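Local atomic coordinates of elongation factor 1-beta (Pyrococcus horikoshii OT-3, PDB entry 7CSL), a protein that probably promotes the exchange of GDP for GTP on elongation factor 1-alpha, readying that factor for another round of aminoacyl-tRNA binding. Residues E26-V31 with L53-L58. Numbering follows the deposited sequence.
Sequences EKLKKV and LKFYVL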
ATOM      1  N   GLU C  26      -5.951  26.643   4.427  1.00 50.05           N
ATOM      2  CA  GLU C  26      -4.955  27.675   4.699  1.00 50.74           C
ATOM      3  C   GLU C  26      -4.170  27.381   5.979  1.00 47.40           C
ATOM      4  O   GLU C  26      -2.976  27.674   6.037  1.00 49.82           O
ATOM      5  CB  GLU C  26      -5.615  29.074   4.781  1.00 57.08           C
ATOM      6  CG  GLU C  26      -4.636  30.236   4.620  1.00 64.68           C
ATOM      7  CD  GLU C  26      -5.105  31.546   5.263  1.00 73.32           C
ATOM      8  OE1 GLU C  26      -6.153  32.090   4.837  1.00 66.15           O
ATOM      9  OE2 GLU C  26      -4.408  32.042   6.185  1.00 72.12           O
ATOM     10  N   LYS C  27      -4.855  26.857   7.004  1.00 47.78           N
ATOM     11  CA  LYS C  27      -4.242  26.564   8.308  1.00 49.45           C
ATOM     12  C   LYS C  27      -3.342  25.352   8.245  1.00 48.32           C
ATOM     13  O   LYS C  27      -2.252  25.307   8.857  1.00 43.42           O
ATOM     14  CB  LYS C  27      -5.307  26.321   9.400  1.00 53.93           C
ATOM     15  CG  LYS C  27      -5.697  27.576  10.186  1.00 61.58           C
ATOM     16  CD  LYS C  27      -7.151  27.565  10.642  1.00 68.69           C
ATOM     17  CE  LYS C  27      -7.445  28.616  11.717  1.00 74.36           C
ATOM     18  NZ  LYS C  27      -7.535  28.023  13.090  1.00 78.70           N
ATOM     19  N   LEU C  28      -3.830  24.332   7.555  1.00 42.70           N
ATOM     20  CA  LEU C  28      -3.061  23.113   7.348  1.00 43.84           C
ATOM     21  C   LEU C  28      -1.795  23.391   6.551  1.00 40.36           C
ATOM     22  O   LEU C  28      -0.746  22.839   6.843  1.00 41.36           O
ATOM     23  CB  LEU C  28      -3.911  22.110   6.584  1.00 39.56           C
ATOM     24  CG  LEU C  28      -5.066  21.569   7.393  1.00 39.44           C
ATOM     25  CD1 LEU C  28      -6.046  20.847   6.449  1.00 37.84           C
ATOM     26  CD2 LEU C  28      -4.547  20.662   8.493  1.00 40.54           C
ATOM     27  N   LYS C  29      -1.898  24.248   5.545  1.00 42.43           N
ATOM     28  CA  LYS C  29      -0.719  24.576   4.745  1.00 42.38           C
ATOM     29  C   LYS C  29       0.403  25.151   5.620  1.00 45.70           C
ATOM     30  O   LYS C  29       1.548  24.773   5.449  1.00 38.00           O
ATOM     31  CB  LYS C  29      -1.072  25.502   3.596  1.00 45.23           C
ATOM     32  CG  LYS C  29      -1.762  24.803   2.435  1.00 44.68           C
ATOM     33  CD  LYS C  29      -2.414  25.805   1.490  1.00 47.65           C
ATOM     34  CE  LYS C  29      -2.747  25.159   0.162  1.00 49.00           C
ATOM     35  NZ  LYS C  29      -3.611  26.020  -0.693  1.00 55.06           N
ATOM     36  N   LYS C  30       0.056  25.984   6.604  1.00 45.77           N
ATOM     37  CA  LYS C  30       1.051  26.646   7.460  1.00 45.36           C
ATOM     38  C   LYS C  30       1.791  25.708   8.433  1.00 44.23           C
ATOM     39  O   LYS C  30       2.790  26.119   8.992  1.00 44.83           O
ATOM     40  CB  LYS C  30       0.398  27.804   8.259  1.00 49.72           C
ATOM     41  CG  LYS C  30      -0.119  28.945   7.374  1.00 53.86           C
ATOM     42  CD  LYS C  30      -1.007  29.936   8.151  1.00 57.99           C
ATOM     43  CE  LYS C  30      -0.198  30.717   9.178  1.00 64.66           C
ATOM     44  NZ  LYS C  30      -0.766  32.063   9.521  1.00 73.97           N
ATOM     45  N   VAL C  31       1.278  24.496   8.683  1.00 44.47           N
ATOM     46  CA  VAL C  31       1.918  23.552   9.622  1.00 40.88           C
ATOM     47  C   VAL C  31       2.694  22.417   8.942  1.00 44.94           C
ATOM     48  O   VAL C  31       3.276  21.632   9.634  1.00 42.65           O
ATOM     49  CB  VAL C  31       0.932  22.925  10.651  1.00 45.46           C
ATOM     50  CG1 VAL C  31       0.220  24.010  11.435  1.00 45.12           C
ATOM     51  CG2 VAL C  31      -0.086  21.948   9.999  1.00 43.57           C
ATOM     52  N   LEU C  53     -10.020  16.943   2.400  1.00 38.02           N
ATOM     53  CA  LEU C  53      -8.921  17.654   1.747  1.00 39.28           C
ATOM     54  C   LEU C  53      -7.804  16.611   1.569  1.00 41.22           C
ATOM     55  O   LEU C  53      -7.388  15.973   2.543  1.00 42.25           O
ATOM     56  CB  LEU C  53      -8.416  18.780   2.611  1.00 41.32           C
ATOM     57  CG  LEU C  53      -9.080  20.176   2.644  1.00 45.82           C
ATOM     58  CD1 LEU C  53     -10.570  20.157   2.521  1.00 48.03           C
ATOM     59  CD2 LEU C  53      -8.662  20.877   3.919  1.00 47.06           C
ATOM     60  N   LYS C  54      -7.328  16.460   0.340  1.00 42.01           N
ATOM     61  CA  LYS C  54      -6.208  15.567   0.010  1.00 40.19           C
ATOM     62  C   LYS C  54      -4.973  16.374  -0.383  1.00 36.57           C
ATOM     63  O   LYS C  54      -4.928  17.005  -1.416  1.00 33.21           O
ATOM     64  CB  LYS C  54      -6.637  14.586  -1.071  1.00 49.12           C
ATOM     65  CG  LYS C  54      -7.495  13.461  -0.498  1.00 51.05           C
ATOM     66  CD  LYS C  54      -8.257  12.716  -1.587  1.00 59.18           C
ATOM     67  CE  LYS C  54      -7.376  11.943  -2.551  1.00 60.61           C
ATOM     68  NZ  LYS C  54      -7.108  12.675  -3.823  1.00 67.41           N
ATOM     69  N   PHE C  55      -4.008  16.390   0.531  1.00 33.70           N
ATOM     70  CA  PHE C  55      -2.739  17.069   0.405  1.00 33.60           C
ATOM     71  C   PHE C  55      -1.674  16.172  -0.233  1.00 32.88           C
ATOM     72  O   PHE C  55      -1.326  15.141   0.312  1.00 35.91           O
ATOM     73  CB  PHE C  55      -2.255  17.503   1.794  1.00 32.03           C
ATOM     74  CG  PHE C  55      -3.035  18.664   2.372  1.00 34.06           C
ATOM     75  CD1 PHE C  55      -4.306  18.480   2.875  1.00 35.48           C
ATOM     76  CD2 PHE C  55      -2.489  19.944   2.407  1.00 36.96           C
ATOM     77  CE1 PHE C  55      -5.007  19.550   3.407  1.00 38.22           C
ATOM     78  CE2 PHE C  55      -3.180  21.014   2.933  1.00 34.24           C
ATOM     79  CZ  PHE C  55      -4.439  20.825   3.409  1.00 36.99           C
ATOM     80  N   TYR C  56      -1.151  16.599  -1.370  1.00 34.60           N
ATOM     81  CA  TYR C  56      -0.063  15.910  -2.070  1.00 32.32           C
ATOM     82  C   TYR C  56       1.242  16.468  -1.511  1.00 36.32           C
ATOM     83  O   TYR C  56       1.812  17.429  -2.038  1.00 42.56           O
ATOM     84  CB  TYR C  56      -0.220  16.075  -3.566  1.00 38.66           C
ATOM     85  CG  TYR C  56      -1.422  15.325  -4.062  1.00 36.11           C
ATOM     86  CD1 TYR C  56      -2.723  15.740  -3.724  1.00 37.63           C
ATOM     87  CD2 TYR C  56      -1.283  14.175  -4.813  1.00 42.25           C
ATOM     88  CE1 TYR C  56      -3.840  15.022  -4.119  1.00 42.03           C
ATOM     89  CE2 TYR C  56      -2.408  13.455  -5.248  1.00 40.76           C
ATOM     90  CZ  TYR C  56      -3.688  13.887  -4.896  1.00 42.60           C
ATOM     91  OH  TYR C  56      -4.832  13.196  -5.302  1.00 48.60           O
ATOM     92  N   VAL C  57       1.692  15.868  -0.418  1.00 33.60           N
ATOM     93  CA  VAL C  57       2.902  16.335   0.275  1.00 33.68           C
ATOM     94  C   VAL C  57       4.139  15.779  -0.437  1.00 36.68           C
ATOM     95  O   VAL C  57       4.206  14.587  -0.667  1.00 36.15           O
ATOM     96  CB  VAL C  57       2.894  15.912   1.749  1.00 35.42           C
ATOM     97  CG1 VAL C  57       4.058  16.522   2.539  1.00 34.81           C
ATOM     98  CG2 VAL C  57       1.585  16.359   2.436  1.00 37.75           C
ATOM     99  N   LEU C  58       5.123  16.656  -0.700  1.00 35.13           N
ATOM    100  CA  LEU C  58       6.403  16.307  -1.267  1.00 35.65           C
ATOM    101  C   LEU C  58       7.425  16.066  -0.171  1.00 33.90           C
ATOM    102  O   LEU C  58       7.555  16.840   0.807  1.00 34.84           O
ATOM    103  CB  LEU C  58       6.915  17.415  -2.203  1.00 34.94           C
ATOM    104  CG  LEU C  58       5.910  17.816  -3.274  1.00 40.01           C
ATOM    105  CD1 LEU C  58       6.359  19.039  -4.038  1.00 38.44           C
ATOM    106  CD2 LEU C  58       5.650  16.603  -4.181  1.00 43.71           C
TER
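With CG set anti to the carbonyl carbon in both residues (chi1 -69° in L28, -73° in F55), L28 drops from its helix toward the sheet and F55 rises from its strand to meet it. The two side chains cross at about a right angle, and the far end of the phenyl ring runs in beside the leucine. L28 holds that end at two points: CD1 lies 3.4 Å from CZ of F55 and 3.5 Å from CE1, while L28 CB sits 3.5 Å from the same CZ. The methyl approaches the ring obliquely. That same CD1 also reaches along the strand, touching CD2 of L53 at 3.6 Å, so a single leucine methyl is shared by two residues two places apart on one side of the strand.

K29 meets the ring at CE2. Its CG comes to 4.1 Å from that atom of F55, at the edge and near the ring plane, and only this aliphatic part meets F55; the chain then runs on extended, and its NZ forms a salt bridge with E25. What touches is all carbon, so the contact rests on van der Waals packing and the burial of apolar surface. An alanine in place of F55 would probably open a gap beneath the helix, leaving L28 CD1 and CB and the K29 CG without the ring they rest against.

Here helix 21-29 packs against strand 50-59 in the helix-sheet core of a ferredoxin-like alpha-beta sandwich, whose four-stranded antiparallel sheet carries helices 21-29 and 67-75. V12 of the adjoining strand 6-14 touches both L28 and F55, and F74 of helix 67-75 meets the F55 ring and L28 too, so the cluster ties both helices to the sheet, while K29 touches L38 and V41 of strand 37-47.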